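Local coordinates for protein glutamine synthetase (Helicobacter pylori, PDB 5ZLI) that assembles as twelve subunits, each combining a beta-grasp domain with a catalytic domain characteristic of its family, at residues Leu122-Asp127 against Leu440-Val445; Ser10-Phe15 against Met52-Ile57; Gln246-Val251 against Ala263-Lys268; Lys298-Phe303 against Tyr357-Asn362. All coordinates share one frame; numbering follows the deposited sequence.

Followed from the N terminus, the chain first closes contact 2, where the loop ahead of strand 57-60 in the beta-grasp part comes back onto helix 9-20. The rest belongs to the catalytic domain. Contact 1 opens on helix 114-128 and closes only at 440-445, 313 residues later. Within that span lie contact 3, a short return from helix 238-258 to the end of strand 262-264, and then contact 4, which brings the turn before helix 302-313 against the loop between strands 351-355 and 366-368. Contacts 3 and 4 follow one another in series, and no two contacts cross. The closest pair, 1 and 4, has nearest atoms about 6 Å apart, so none touches another.

Contact 1. Residues Leu122-Asp127 against Leu440-Val445; sequences LQHLKD and LKESQV
His124 reaches across from its helix and meets three residues of 440-445 at once. Ser443 OG lies 3.1 Å from His124 CD2 and 3.6 Å from His124 NE2, coming at the ring obliquely. Glu442 OE2 is 4.2 Å from His124 CE1, its carboxylate turned 30° from the ring plane. Lower on the side chain, Val445 CG2 packs against His124 CB at 3.9 Å. With CG anti to the backbone N (chi1 169°), the imidazole is carried off the flank of helix 114-128 toward 442-445, just past the weakly bonded helical residues 440-441, all within the catalytic domain. Ser443 and Gln444 both have left-handed backbone angles there, and the turn is tied by Gln444 N to Lys441 O and Val445 N to Glu442 O. Further out, helix 377-393 spans both segments: Met389 touches His124, while Met386 touches Glu442 and Val445. Asp390 on that helix comes near Glu442 OE1, a pairing of like charges that could raise the affinity of one carboxylate for a proton.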
loop_
_atom_site.group_PDB
_atom_site.type_symbol
_atom_site.label_atom_id
_atom_site.label_comp_id
_atom_site.label_asym_id
_atom_site.label_seq_id
_atom_site.Cartn_x
_atom_site.Cartn_y
_atom_site.Cartn_z
ATOM N N LEU B 122 -61.107 -17.803 10.824
ATOM C CA LEU B 122 -61.439 -19.201 10.602
ATOM C C LEU B 122 -62.623 -19.642 11.441
ATOM O O LEU B 122 -63.311 -20.595 11.073
ATOM C CB LEU B 122 -60.226 -20.092 10.870
ATOM C CG LEU B 122 -60.430 -21.609 10.836
ATOM C CD1 LEU B 122 -60.860 -22.105 9.464
ATOM C CD2 LEU B 122 -59.144 -22.297 11.289
ATOM N N GLN B 123 -62.894 -18.973 12.554
ATOM C CA GLN B 123 -64.066 -19.379 13.313
ATOM C C GLN B 123 -65.344 -18.769 12.749
ATOM O O GLN B 123 -66.403 -19.397 12.841
ATOM C CB GLN B 123 -63.868 -19.042 14.788
ATOM C CG GLN B 123 -63.185 -20.180 15.594
ATOM C CD GLN B 123 -61.767 -20.616 15.099
ATOM O OE1 GLN B 123 -61.299 -20.259 14.010
ATOM N NE2 GLN B 123 -61.090 -21.399 15.932
ATOM N N HIS B 124 -65.262 -17.585 12.123
ATOM C CA HIS B 124 -66.422 -17.023 11.430
ATOM C C HIS B 124 -66.935 -17.942 10.334
ATOM O O HIS B 124 -68.114 -17.859 9.995
ATOM C CB HIS B 124 -66.118 -15.648 10.809
ATOM C CG HIS B 124 -67.189 -15.156 9.876
ATOM N ND1 HIS B 124 -67.023 -15.093 8.510
ATOM C CD2 HIS B 124 -68.454 -14.728 10.119
ATOM C CE1 HIS B 124 -68.133 -14.643 7.951
ATOM N NE2 HIS B 124 -69.018 -14.415 8.906
ATOM N N LEU B 125 -66.087 -18.807 9.765
ATOM C CA LEU B 125 -66.555 -19.722 8.728
ATOM C C LEU B 125 -67.314 -20.905 9.327
ATOM O O LEU B 125 -68.430 -21.221 8.892
ATOM C CB LEU B 125 -65.381 -20.212 7.867
ATOM C CG LEU B 125 -65.587 -21.306 6.793
ATOM C CD1 LEU B 125 -66.611 -20.890 5.716
ATOM C CD2 LEU B 125 -64.263 -21.743 6.158
ATOM N N LYS B 126 -66.734 -21.576 10.323
ATOM C CA LYS B 126 -67.441 -22.686 10.942
ATOM C C LYS B 126 -68.783 -22.229 11.518
ATOM O O LYS B 126 -69.747 -23.002 11.518
ATOM C CB LYS B 126 -66.556 -23.343 12.005
ATOM C CG LYS B 126 -66.135 -22.401 13.101
ATOM C CD LYS B 126 -65.233 -23.057 14.127
ATOM C CE LYS B 126 -66.025 -23.743 15.244
ATOM N NZ LYS B 126 -65.243 -23.734 16.517
ATOM N N ASP B 127 -68.883 -20.968 11.962
ATOM C CA ASP B 127 -70.139 -20.479 12.520
ATOM C C ASP B 127 -71.189 -20.270 11.453
ATOM O O ASP B 127 -72.373 -20.529 11.696
ATOM C CB ASP B 127 -69.929 -19.137 13.235
ATOM C CG ASP B 127 -69.137 -19.255 14.529
ATOM O OD1 ASP B 127 -68.682 -20.374 14.855
ATOM O OD2 ASP B 127 -68.941 -18.200 15.195
ATOM N N LEU B 440 -64.677 -7.487 5.464
ATOM C CA LEU B 440 -63.782 -7.862 6.555
ATOM C C LEU B 440 -64.423 -7.658 7.919
ATOM O O LEU B 440 -64.101 -8.389 8.861
ATOM C CB LEU B 440 -62.517 -7.023 6.485
ATOM C CG LEU B 440 -61.694 -7.296 5.254
ATOM C CD1 LEU B 440 -60.752 -6.116 4.985
ATOM C CD2 LEU B 440 -60.943 -8.587 5.548
ATOM N N LYS B 441 -65.324 -6.675 8.050
ATOM C CA LYS B 441 -65.877 -6.312 9.349
ATOM C C LYS B 441 -66.990 -7.240 9.795
ATOM O O LYS B 441 -67.457 -7.108 10.931
ATOM C CB LYS B 441 -66.345 -4.862 9.341
ATOM C CG LYS B 441 -65.167 -3.943 9.480
ATOM C CD LYS B 441 -65.497 -2.632 10.142
ATOM C CE LYS B 441 -65.810 -1.587 9.105
ATOM N NZ LYS B 441 -66.184 -0.285 9.712
ATOM N N GLU B 442 -67.416 -8.152 8.929
ATOM C CA GLU B 442 -68.406 -9.147 9.293
ATOM C C GLU B 442 -67.946 -9.841 10.567
ATOM O O GLU B 442 -66.791 -10.257 10.666
ATOM C CB GLU B 442 -68.528 -10.163 8.149
ATOM C CG GLU B 442 -69.245 -9.630 6.887
ATOM C CD GLU B 442 -68.937 -10.456 5.614
ATOM O OE1 GLU B 442 -69.666 -10.337 4.592
ATOM O OE2 GLU B 442 -67.937 -11.208 5.622
ATOM N N SER B 443 -68.849 -9.925 11.553
ATOM C CA SER B 443 -68.620 -10.619 12.832
ATOM C C SER B 443 -67.352 -10.128 13.538
ATOM O O SER B 443 -66.697 -10.873 14.282
ATOM C CB SER B 443 -68.615 -12.134 12.656
ATOM O OG SER B 443 -69.757 -12.535 11.912
ATOM N N GLN B 444 -66.995 -8.860 13.303
ATOM C CA GLN B 444 -65.948 -8.172 14.056
ATOM C C GLN B 444 -64.584 -8.846 13.890
ATOM O O GLN B 444 -63.705 -8.732 14.760
ATOM C CB GLN B 444 -66.347 -8.053 15.534
ATOM C CG GLN B 444 -67.649 -7.269 15.746
ATOM C CD GLN B 444 -67.606 -5.849 15.155
ATOM O OE1 GLN B 444 -66.701 -5.057 15.459
ATOM N NE2 GLN B 444 -68.588 -5.524 14.304
ATOM N N VAL B 445 -64.404 -9.546 12.762
ATOM C CA VAL B 445 -63.157 -10.273 12.510
ATOM C C VAL B 445 -62.014 -9.277 12.367
ATOM O O VAL B 445 -60.964 -9.395 13.018
ATOM C CB VAL B 445 -63.298 -11.184 11.265
ATOM C CG1 VAL B 445 -61.980 -11.901 10.936
ATOM C CG2 VAL B 445 -64.397 -12.219 11.443
#

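Contact 2. Residues Ser10-Phe15 against Met52-Ile57; sequences SKIKEF and MLKEGI
Ile12 lies alongside Leu53, the two side chains sliding past each other in opposite directions. From Ile12 CB the chain forks. The short branch, CG2, stands anti to the backbone N and presses on Leu53 CD1 at 3.7 Å. The longer branch starts with CG1, anti to the carbonyl carbon (chi1 -71°), which passes Leu53 CB at 4.2 Å. Its extended chi2 then sends CD1 further out, where it sits 3.8 Å from Leu53 CB and 3.9 Å from Lys54 CG. Lys54 crosses this tip at about a right angle and brings only the base of its bent chain; the residue itself is exposed. One turn along the helix, Phe15 approaches Leu53 from another direction, with its CD1 3.9 Å from Leu53 CD1, so that this one methyl is shared by Ile12 and the ring. No hydrogen bond links the segments, and the grip is wholly apolar. Helix 9-20 thus packs on the loop that leads into strand 57-60 of the beta-grasp domain; strand 74-81 adds Leu81 against Ile12 and Phe15 and Pro79 against Leu53, while Tyr84 of strand 84-87 makes an edge-to-face stack with Phe15.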
loop_
_atom_site.group_PDB
_atom_site.type_symbol
_atom_site.label_atom_id
_atom_site.label_comp_id
_atom_site.label_asym_id
_atom_site.label_seq_id
_atom_site.Cartn_x
_atom_site.Cartn_y
_atom_site.Cartn_z
ATOM N N SER B 10 -54.872 -30.495 30.244
ATOM C CA SER B 10 -54.446 -31.752 29.645
ATOM C C SER B 10 -53.214 -31.508 28.782
ATOM O O SER B 10 -52.270 -32.306 28.771
ATOM C CB SER B 10 -55.593 -32.353 28.817
ATOM O OG SER B 10 -56.849 -32.303 29.493
ATOM N N LYS B 11 -53.191 -30.366 28.101
ATOM C CA LYS B 11 -52.132 -30.012 27.170
ATOM C C LYS B 11 -50.963 -29.291 27.834
ATOM O O LYS B 11 -49.843 -29.347 27.324
ATOM C CB LYS B 11 -52.730 -29.157 26.040
ATOM C CG LYS B 11 -53.879 -29.853 25.239
ATOM C CD LYS B 11 -54.143 -29.162 23.895
ATOM C CE LYS B 11 -54.494 -27.672 24.096
ATOM N NZ LYS B 11 -54.163 -26.724 22.977
ATOM N N ILE B 12 -51.191 -28.637 28.969
ATOM C CA ILE B 12 -50.106 -27.988 29.694
ATOM C C ILE B 12 -49.234 -29.031 30.374
ATOM O O ILE B 12 -48.001 -28.921 30.388
ATOM C CB ILE B 12 -50.688 -26.984 30.708
ATOM C CG1 ILE B 12 -51.282 -25.775 29.967
ATOM C CG2 ILE B 12 -49.623 -26.574 31.748
ATOM C CD1 ILE B 12 -51.946 -24.721 30.861
ATOM N N LYS B 13 -49.857 -30.055 30.946
ATOM C CA LYS B 13 -49.092 -31.126 31.576
ATOM C C LYS B 13 -48.114 -31.751 30.590
ATOM O O LYS B 13 -46.894 -31.750 30.808
ATOM C CB LYS B 13 -50.040 -32.188 32.149
ATOM C CG LYS B 13 -49.319 -33.378 32.773
ATOM C CD LYS B 13 -50.084 -33.989 33.935
ATOM C CE LYS B 13 -49.214 -35.011 34.673
ATOM N NZ LYS B 13 -49.184 -36.326 33.986
ATOM N N GLU B 14 -48.637 -32.282 29.485
ATOM C CA GLU B 14 -47.797 -33.043 28.578
ATOM C C GLU B 14 -46.733 -32.162 27.972
ATOM O O GLU B 14 -45.654 -32.641 27.604
ATOM C CB GLU B 14 -48.643 -33.670 27.487
ATOM C CG GLU B 14 -49.393 -32.666 26.647
ATOM C CD GLU B 14 -50.095 -33.342 25.500
ATOM O OE1 GLU B 14 -49.623 -33.186 24.360
ATOM O OE2 GLU B 14 -51.091 -34.064 25.741
ATOM N N PHE B 15 -47.026 -30.871 27.867
ATOM C CA PHE B 15 -46.020 -29.929 27.412
ATOM C C PHE B 15 -44.863 -29.869 28.397
ATOM O O PHE B 15 -43.703 -29.851 27.987
ATOM C CB PHE B 15 -46.662 -28.562 27.215
ATOM C CG PHE B 15 -45.690 -27.443 27.171
ATOM C CD1 PHE B 15 -45.224 -26.860 28.336
ATOM C CD2 PHE B 15 -45.247 -26.969 25.952
ATOM C CE1 PHE B 15 -44.332 -25.842 28.286
ATOM C CE2 PHE B 15 -44.362 -25.947 25.883
ATOM C CZ PHE B 15 -43.902 -25.374 27.052
ATOM N N MET B 52 -48.549 -19.518 34.651
ATOM C CA MET B 52 -48.082 -18.597 33.621
ATOM C C MET B 52 -48.503 -19.038 32.226
ATOM O O MET B 52 -48.526 -18.212 31.310
ATOM C CB MET B 52 -46.563 -18.480 33.691
ATOM C CG MET B 52 -46.032 -17.083 33.823
ATOM S SD MET B 52 -44.942 -17.065 35.239
ATOM C CE MET B 52 -43.691 -18.192 34.672
ATOM N N LEU B 53 -48.900 -20.305 32.055
ATOM C CA LEU B 53 -49.396 -20.785 30.772
ATOM C C LEU B 53 -50.885 -20.592 30.639
ATOM O O LEU B 53 -51.426 -20.739 29.533
ATOM C CB LEU B 53 -49.060 -22.271 30.584
ATOM C CG LEU B 53 -47.589 -22.665 30.439
ATOM C CD1 LEU B 53 -47.407 -24.152 30.113
ATOM C CD2 LEU B 53 -46.988 -21.811 29.315
ATOM N N LYS B 54 -51.537 -20.240 31.740
ATOM C CA LYS B 54 -52.948 -19.926 31.743
ATOM C C LYS B 54 -53.091 -18.418 31.741
ATOM O O LYS B 54 -53.461 -17.830 30.717
ATOM C CB LYS B 54 -53.630 -20.554 32.956
ATOM C CG LYS B 54 -53.971 -22.045 32.804
ATOM C CD LYS B 54 -55.494 -22.314 32.853
ATOM C CE LYS B 54 -56.163 -22.154 31.474
ATOM N NZ LYS B 54 -57.667 -22.243 31.503
ATOM N N GLU B 55 -52.773 -17.792 32.878
ATOM C CA GLU B 55 -52.840 -16.340 32.965
ATOM C C GLU B 55 -52.094 -15.716 31.794
ATOM O O GLU B 55 -52.693 -15.043 30.947
ATOM C CB GLU B 55 -52.299 -15.849 34.317
ATOM C CG GLU B 55 -53.343 -15.885 35.456
ATOM C CD GLU B 55 -52.914 -15.150 36.744
ATOM O OE1 GLU B 55 -53.661 -14.240 37.179
ATOM O OE2 GLU B 55 -51.839 -15.465 37.318
ATOM N N GLY B 56 -50.809 -16.028 31.665
ATOM C CA GLY B 56 -50.072 -15.546 30.521
ATOM C C GLY B 56 -48.754 -14.898 30.878
ATOM O O GLY B 56 -48.251 -14.983 32.003
ATOM N N ILE B 57 -48.140 -14.295 29.884
ATOM C CA ILE B 57 -46.844 -13.669 30.052
ATOM C C ILE B 57 -47.000 -12.168 29.837
ATOM O O ILE B 57 -47.528 -11.747 28.803
ATOM C CB ILE B 57 -45.787 -14.249 29.103
ATOM C CG1 ILE B 57 -45.302 -15.601 29.625
ATOM C CG2 ILE B 57 -44.641 -13.298 28.962
ATOM C CD1 ILE B 57 -46.228 -16.729 29.341
#

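Contact 3. Residues Gln246-Val251 against Ala263-Lys268; sequences QKLKYV and ATFMPK
Lys249 and Phe265 bring the backbones closest, 7.5 Å between their CA atoms, where helix 238-258 passes the end of strand 262-264. Phe265 points at the helix and lays one ring face under Lys249, whose CG stands 3.8 Å from the ring centroid and 9° off its normal, a CH-pi contact. The helix backbone comes in too, with Lys249 CA 3.6 Å from Phe265 CE1. Beside it, Leu248 CD1 reaches Phe265 CE2 at 3.5 Å in an oblique approach. Phe142 and Asn140 of strand 133-145 also meet Phe265, and Leu248 touches Asn140 as well. An ST turn begins at the last strand residue, Thr264, whose OG1 accepts from Met266 N at 2.7 Å, bridging Phe265. Cys481 of a second subunit packs on Lys249. The lysine therefore splits its chemistry: the methylene next to its CB serves as a hydrophobic lid on the ring, while the extended chain carries the buried NZ away to the carbonyl O of Ser373, which supplies a polar partner.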
loop_
_atom_site.group_PDB
_atom_site.type_symbol
_atom_site.label_atom_id
_atom_site.label_comp_id
_atom_site.label_asym_id
_atom_site.label_seq_id
_atom_site.Cartn_x
_atom_site.Cartn_y
_atom_site.Cartn_z
ATOM N N GLN B 246 -44.382 -18.539 9.390
ATOM C CA GLN B 246 -43.448 -17.933 10.351
ATOM C C GLN B 246 -42.244 -18.839 10.627
ATOM O O GLN B 246 -41.100 -18.380 10.616
ATOM C CB GLN B 246 -44.136 -17.570 11.681
ATOM C CG GLN B 246 -45.173 -16.449 11.637
ATOM C CD GLN B 246 -44.671 -15.137 11.004
ATOM O OE1 GLN B 246 -44.569 -15.040 9.783
ATOM N NE2 GLN B 246 -44.308 -14.156 11.835
ATOM N N LYS B 247 -42.484 -20.131 10.889
ATOM C CA LYS B 247 -41.382 -21.073 11.122
ATOM C C LYS B 247 -40.450 -21.148 9.910
ATOM O O LYS B 247 -39.230 -21.020 10.048
ATOM C CB LYS B 247 -41.915 -22.467 11.448
ATOM C CG LYS B 247 -42.650 -22.660 12.760
ATOM C CD LYS B 247 -42.708 -24.191 13.040
ATOM C CE LYS B 247 -43.728 -24.580 14.101
ATOM N NZ LYS B 247 -43.731 -26.020 14.398
ATOM N N LEU B 248 -41.012 -21.437 8.726
ATOM C CA LEU B 248 -40.256 -21.485 7.475
ATOM C C LEU B 248 -39.377 -20.248 7.252
ATOM O O LEU B 248 -38.188 -20.382 6.921
ATOM C CB LEU B 248 -41.232 -21.676 6.305
ATOM C CG LEU B 248 -40.929 -21.734 4.790
ATOM C CD1 LEU B 248 -40.674 -20.386 4.119
ATOM C CD2 LEU B 248 -39.757 -22.595 4.535
ATOM N N LYS B 249 -39.944 -19.034 7.385
ATOM C CA LYS B 249 -39.133 -17.819 7.215
ATOM C C LYS B 249 -37.939 -17.805 8.172
ATOM O O LYS B 249 -36.796 -17.590 7.762
ATOM C CB LYS B 249 -39.998 -16.559 7.400
ATOM C CG LYS B 249 -40.924 -16.190 6.200
ATOM C CD LYS B 249 -41.772 -14.955 6.528
ATOM C CE LYS B 249 -42.852 -14.670 5.450
ATOM N NZ LYS B 249 -43.844 -13.560 5.797
ATOM N N TYR B 250 -38.186 -18.102 9.437
ATOM C CA TYR B 250 -37.126 -18.211 10.431
ATOM C C TYR B 250 -36.090 -19.266 10.049
ATOM O O TYR B 250 -34.890 -19.064 10.242
ATOM C CB TYR B 250 -37.785 -18.549 11.770
ATOM C CG TYR B 250 -36.874 -18.862 12.914
ATOM C CD1 TYR B 250 -35.952 -17.936 13.379
ATOM C CD2 TYR B 250 -36.969 -20.093 13.579
ATOM C CE1 TYR B 250 -35.121 -18.227 14.467
ATOM C CE2 TYR B 250 -36.131 -20.397 14.673
ATOM C CZ TYR B 250 -35.217 -19.455 15.104
ATOM O OH TYR B 250 -34.402 -19.737 16.163
ATOM N N VAL B 251 -36.531 -20.400 9.493
ATOM C CA VAL B 251 -35.622 -21.522 9.296
ATOM C C VAL B 251 -34.658 -21.241 8.166
ATOM O O VAL B 251 -33.496 -21.645 8.212
ATOM C CB VAL B 251 -36.397 -22.833 9.075
ATOM C CG1 VAL B 251 -35.456 -23.934 8.672
ATOM C CG2 VAL B 251 -37.107 -23.240 10.346
ATOM N N ALA B 263 -30.568 -14.152 4.013
ATOM C CA ALA B 263 -31.755 -14.491 3.244
ATOM C C ALA B 263 -32.715 -13.314 3.209
ATOM O O ALA B 263 -32.546 -12.338 3.928
ATOM C CB ALA B 263 -32.434 -15.713 3.859
ATOM N N THR B 264 -33.719 -13.402 2.341
ATOM C CA THR B 264 -34.834 -12.452 2.329
ATOM C C THR B 264 -36.017 -13.088 1.625
ATOM O O THR B 264 -35.840 -13.849 0.664
ATOM C CB THR B 264 -34.530 -11.104 1.624
ATOM O OG1 THR B 264 -35.762 -10.388 1.362
ATOM C CG2 THR B 264 -33.836 -11.313 0.331
ATOM N N PHE B 265 -37.219 -12.797 2.124
ATOM C CA PHE B 265 -38.409 -13.118 1.359
ATOM C C PHE B 265 -39.043 -11.888 0.702
ATOM O O PHE B 265 -40.175 -11.996 0.204
ATOM C CB PHE B 265 -39.426 -13.821 2.222
ATOM C CG PHE B 265 -39.005 -15.181 2.700
ATOM C CD1 PHE B 265 -38.073 -15.321 3.705
ATOM C CD2 PHE B 265 -39.624 -16.316 2.227
ATOM C CE1 PHE B 265 -37.750 -16.551 4.177
ATOM C CE2 PHE B 265 -39.297 -17.543 2.703
ATOM C CZ PHE B 265 -38.372 -17.669 3.668
ATOM N N MET B 266 -38.304 -10.754 0.604
ATOM C CA MET B 266 -38.873 -9.511 0.066
ATOM C C MET B 266 -39.257 -9.654 -1.410
ATOM O O MET B 266 -38.541 -10.293 -2.185
ATOM C CB MET B 266 -37.898 -8.331 0.251
ATOM C CG MET B 266 -36.685 -8.258 -0.680
ATOM S SD MET B 266 -35.534 -6.890 -0.322
ATOM C CE MET B 266 -36.516 -5.511 -0.803
ATOM N N PRO B 267 -40.355 -9.025 -1.834
ATOM C CA PRO B 267 -40.910 -9.309 -3.180
ATOM C C PRO B 267 -39.973 -9.061 -4.364
ATOM O O PRO B 267 -39.961 -9.881 -5.276
ATOM C CB PRO B 267 -42.162 -8.419 -3.221
ATOM C CG PRO B 267 -42.495 -8.165 -1.808
ATOM C CD PRO B 267 -41.230 -8.150 -1.054
ATOM N N LYS B 268 -39.257 -7.927 -4.440
ATOM C CA LYS B 268 -38.436 -7.596 -5.614
ATOM C C LYS B 268 -37.090 -6.971 -5.227
ATOM O O LYS B 268 -36.930 -5.746 -5.225
ATOM C CB LYS B 268 -39.225 -6.672 -6.544
ATOM C CG LYS B 268 -38.625 -6.419 -7.918
ATOM C CD LYS B 268 -38.903 -7.574 -8.861
ATOM C CE LYS B 268 -38.952 -7.116 -10.280
ATOM N NZ LYS B 268 -39.077 -8.307 -11.112
#

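Contact 4. Residues Lys298-Phe303 against Tyr357-Asn362; sequences KGLSEF and YGISKN
Ile359 is the one side chain of 357-362 that enters this contact, and its longer branch does most of the touching. In the close part, Ile359 CG1 and CD1 both lie 3.3 Å from Lys298 O, and CD1 goes on to Leu300 CD2 at 3.6 Å. The leucine branch and the isoleucine arm meet at about a right angle, with Leu300 CG 3.9 Å from the same methyl. The second neighbour of Ile359 CG1 is Gly299 O, at 4.0 Å. Gly299 has no side chain facing Ile359, which lets the two chains come within 6.3 Å between the CA atoms of Gly299 and Ile359; its backbone also takes a positive phi (89°). With CG1 anti to the backbone N (chi1 -169°), Ile359 extends its arm into the bend of 298-300. That bend leads straight into helix 302-313 of the catalytic domain, where Ser301 is the N-cap and its OG takes the amide of Ala304; the opposing loop joins strands 351-355 and 366-368. Away from Ile359 the interface thins out. The extended Lys298 chain runs away from the loop, its NZ forming a long, weak ion pair with Asp403, and Lys361 makes no contact with 298-303. Ser360 points away and is exposed, and Tyr357, which does not reach 298-303, packs on Val104 of a neighbouring subunit.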
loop_
_atom_site.group_PDB
_atom_site.type_symbol
_atom_site.label_atom_id
_atom_site.label_comp_id
_atom_site.label_asym_id
_atom_site.label_seq_id
_atom_site.Cartn_x
_atom_site.Cartn_y
_atom_site.Cartn_z
ATOM N N LYS B 298 -63.828 -26.341 -14.959
ATOM C CA LYS B 298 -62.737 -27.319 -14.991
ATOM C C LYS B 298 -62.464 -28.053 -13.675
ATOM O O LYS B 298 -61.347 -28.016 -13.152
ATOM C CB LYS B 298 -61.468 -26.648 -15.512
ATOM C CG LYS B 298 -61.608 -26.257 -16.983
ATOM C CD LYS B 298 -60.525 -25.299 -17.434
ATOM C CE LYS B 298 -60.589 -25.056 -18.939
ATOM N NZ LYS B 298 -59.613 -24.004 -19.360
ATOM N N GLY B 299 -63.474 -28.719 -13.130
ATOM C CA GLY B 299 -63.315 -29.455 -11.900
ATOM C C GLY B 299 -63.569 -28.624 -10.672
ATOM O O GLY B 299 -63.141 -29.007 -9.575
ATOM N N LEU B 300 -64.250 -27.497 -10.823
ATOM C CA LEU B 300 -64.506 -26.602 -9.716
ATOM C C LEU B 300 -66.003 -26.413 -9.561
ATOM O O LEU B 300 -66.744 -26.453 -10.541
ATOM C CB LEU B 300 -63.867 -25.247 -9.972
ATOM C CG LEU B 300 -62.343 -25.290 -10.109
ATOM C CD1 LEU B 300 -61.885 -23.987 -10.760
ATOM C CD2 LEU B 300 -61.609 -25.579 -8.775
ATOM N N SER B 301 -66.433 -26.137 -8.343
ATOM C CA SER B 301 -67.850 -26.016 -8.060
ATOM C C SER B 301 -68.335 -24.576 -8.177
ATOM O O SER B 301 -67.558 -23.617 -8.142
ATOM C CB SER B 301 -68.150 -26.593 -6.672
ATOM O OG SER B 301 -67.327 -26.027 -5.664
ATOM N N GLU B 302 -69.652 -24.440 -8.363
ATOM C CA GLU B 302 -70.302 -23.135 -8.224
ATOM C C GLU B 302 -69.862 -22.463 -6.925
ATOM O O GLU B 302 -69.534 -21.274 -6.905
ATOM C CB GLU B 302 -71.830 -23.323 -8.283
ATOM C CG GLU B 302 -72.693 -22.200 -7.698
ATOM C CD GLU B 302 -74.150 -22.642 -7.421
ATOM O OE1 GLU B 302 -74.547 -23.743 -7.881
ATOM O OE2 GLU B 302 -74.897 -21.886 -6.740
ATOM N N PHE B 303 -69.798 -23.238 -5.842
ATOM C CA PHE B 303 -69.333 -22.723 -4.562
ATOM C C PHE B 303 -67.947 -22.097 -4.692
ATOM O O PHE B 303 -67.708 -20.984 -4.205
ATOM C CB PHE B 303 -69.332 -23.866 -3.547
ATOM C CG PHE B 303 -68.910 -23.463 -2.171
ATOM C CD1 PHE B 303 -69.816 -22.884 -1.298
ATOM C CD2 PHE B 303 -67.614 -23.662 -1.739
ATOM C CE1 PHE B 303 -69.435 -22.507 -0.014
ATOM C CE2 PHE B 303 -67.223 -23.285 -0.457
ATOM C CZ PHE B 303 -68.142 -22.705 0.402
ATOM N N TYR B 357 -53.212 -27.862 -13.214
ATOM C CA TYR B 357 -53.551 -28.898 -14.187
ATOM C C TYR B 357 -54.215 -30.119 -13.541
ATOM O O TYR B 357 -55.262 -30.576 -14.014
ATOM C CB TYR B 357 -52.283 -29.329 -14.925
ATOM C CG TYR B 357 -52.462 -30.660 -15.597
ATOM C CD1 TYR B 357 -52.030 -31.834 -14.973
ATOM C CD2 TYR B 357 -53.145 -30.764 -16.800
ATOM C CE1 TYR B 357 -52.235 -33.061 -15.554
ATOM C CE2 TYR B 357 -53.364 -31.999 -17.394
ATOM C CZ TYR B 357 -52.899 -33.141 -16.772
ATOM O OH TYR B 357 -53.094 -34.379 -17.351
ATOM N N GLY B 358 -53.602 -30.684 -12.487
ATOM C CA GLY B 358 -54.083 -31.902 -11.853
ATOM C C GLY B 358 -55.567 -31.888 -11.510
ATOM O O GLY B 358 -56.333 -32.675 -12.080
ATOM N N ILE B 359 -55.987 -30.974 -10.619
ATOM C CA ILE B 359 -57.387 -30.692 -10.290
ATOM C C ILE B 359 -58.248 -31.953 -10.201
ATOM O O ILE B 359 -59.300 -32.066 -10.838
ATOM C CB ILE B 359 -57.952 -29.648 -11.282
ATOM C CG1 ILE B 359 -59.302 -29.120 -10.820
ATOM C CG2 ILE B 359 -58.059 -30.196 -12.722
ATOM C CD1 ILE B 359 -59.287 -27.641 -10.665
ATOM N N SER B 360 -57.787 -32.931 -9.431
ATOM C CA SER B 360 -58.656 -33.997 -8.935
ATOM C C SER B 360 -59.742 -33.469 -7.994
ATOM O O SER B 360 -59.819 -32.261 -7.737
ATOM C CB SER B 360 -57.807 -35.069 -8.225
ATOM O OG SER B 360 -58.556 -35.834 -7.282
ATOM N N LYS B 361 -60.584 -34.379 -7.486
ATOM C CA LYS B 361 -61.552 -34.055 -6.440
ATOM C C LYS B 361 -60.848 -33.649 -5.150
ATOM O O LYS B 361 -61.002 -32.522 -4.670
ATOM C CB LYS B 361 -62.468 -35.266 -6.194
ATOM C CG LYS B 361 -63.751 -34.993 -5.379
ATOM C CD LYS B 361 -64.761 -34.202 -6.211
ATOM C CE LYS B 361 -66.227 -34.570 -5.965
ATOM N NZ LYS B 361 -67.140 -33.679 -6.766
ATOM N N ASN B 362 -60.083 -34.569 -4.562
ATOM C CA ASN B 362 -59.369 -34.268 -3.327
ATOM C C ASN B 362 -58.463 -33.061 -3.445
ATOM O O ASN B 362 -58.111 -32.465 -2.424
ATOM C CB ASN B 362 -58.532 -35.474 -2.878
ATOM C CG ASN B 362 -59.361 -36.536 -2.187
ATOM O OD1 ASN B 362 -60.484 -36.276 -1.764
ATOM N ND2 ASN B 362 -58.815 -37.749 -2.078
#